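Beta-lactamase (Chitinophaga pinensis, PDB 6N36) probably hydrolyses the amide bond of beta-lactam rings, as a two-zinc enzyme of the metallo-beta-lactamase superfamily. Local coordinates at residues 248-251 / 252-255. Numbering follows the deposited sequence.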
# COMPACT_ATOMS: atom_id res chain seq x y z
N SER A 248 0.47 10.25 -14.60
CA SER A 248 1.05 9.56 -15.78
C SER A 248 2.55 9.81 -15.74
O SER A 248 2.98 11.00 -15.88
CB SER A 248 0.42 10.06 -17.05
OG SER A 248 1.01 9.41 -18.19
N ASP A 249 3.35 8.77 -15.51
CA ASP A 249 4.81 8.96 -15.28
C ASP A 249 5.51 7.62 -15.43
O ASP A 249 6.11 7.13 -14.43
CB ASP A 249 5.09 9.57 -13.91
CG ASP A 249 6.56 9.72 -13.60
OD1 ASP A 249 7.32 9.90 -14.57
OD2 ASP A 249 6.94 9.63 -12.40
N ARG A 250 5.49 7.06 -16.64
CA ARG A 250 6.19 5.78 -16.87
C ARG A 250 7.69 5.94 -16.61
O ARG A 250 8.30 5.04 -16.05
CB ARG A 250 5.95 5.24 -18.28
CG ARG A 250 6.58 3.89 -18.50
CD ARG A 250 5.93 2.77 -17.74
NE ARG A 250 6.87 1.67 -17.57
CZ ARG A 250 6.52 0.42 -17.32
NH1 ARG A 250 5.25 0.08 -17.34
NH2 ARG A 250 7.47 -0.48 -17.12
N ALA A 251 8.30 7.03 -17.05
CA ALA A 251 9.74 7.26 -16.87
C ALA A 251 10.11 7.16 -15.38
O ALA A 251 11.13 6.54 -15.08
CB ALA A 251 10.11 8.60 -17.45
N GLY A 252 9.33 7.78 -14.49
CA GLY A 252 9.66 7.81 -13.05
C GLY A 252 9.52 6.42 -12.46
O GLY A 252 10.32 6.05 -11.59
N TYR A 253 8.56 5.64 -12.95
CA TYR A 253 8.36 4.24 -12.49
C TYR A 253 9.56 3.39 -12.90
O TYR A 253 10.18 2.70 -12.09
CB TYR A 253 7.09 3.71 -13.12
CG TYR A 253 6.75 2.29 -12.78
CD1 TYR A 253 6.21 1.99 -11.54
CD2 TYR A 253 6.94 1.26 -13.67
CE1 TYR A 253 5.84 0.70 -11.21
CE2 TYR A 253 6.58 -0.04 -13.37
CZ TYR A 253 5.98 -0.31 -12.13
OH TYR A 253 5.60 -1.56 -11.78
N ASP A 254 9.94 3.46 -14.18
CA ASP A 254 11.13 2.72 -14.65
C ASP A 254 12.37 3.17 -13.88
O ASP A 254 13.21 2.31 -13.56
CB ASP A 254 11.26 2.91 -16.16
CG ASP A 254 10.26 2.05 -16.90
OD1 ASP A 254 10.08 0.88 -16.45
OD2 ASP A 254 9.75 2.48 -17.96
N ASP A 255 12.53 4.46 -13.63
CA ASP A 255 13.73 4.99 -12.94
C ASP A 255 13.78 4.43 -11.51
O ASP A 255 14.87 4.01 -11.09
CB ASP A 255 13.74 6.51 -12.95
CG ASP A 255 14.08 7.07 -14.33
OD1 ASP A 255 14.41 6.27 -15.25
OD2 ASP A 255 13.95 8.27 -14.50
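Arg250 takes hold of Asp254, one turn ahead, side-on with two nitrogens. Arg250 NE reaches Asp254 OD2 at 3.0 Å in an almost straight salt bridge, in the guanidinium plane but from above the carboxylate, while Arg250 NH2 meets Asp254 OD1 at 3.0 Å on the syn side, somewhat out of the carboxylate plane. A bend at chi2 (69°) turns the long arginine chain forward along the helix to its i+4 partner. Tyr253 CD2 lies over one face of the guanidinium, 3.8 Å from Arg250 CZ, with the planes 73° apart. This is the start of the C-terminal helix 250-268, with Asp249 as N-cap: its OD1, met from above the carboxylate plane, accepts from Gly252 N at 2.9 Å, a stronger bond than the weak one from that amide to Asp249 O, and its negative charge should suit the positive end of the helix dipole. The bare CA of Gly252 lets Asp249 OD2 come to 3.3 Å. Asp249 OD2 also forms a salt bridge with Lys235. Lys215 gives Asp254 OD1 a second positive partner, so this acid probably stays ionised. The buried Tyr253 ring meets Phe219 and Trp222 edge-to-face, while its hydroxyl reaches Met214 O.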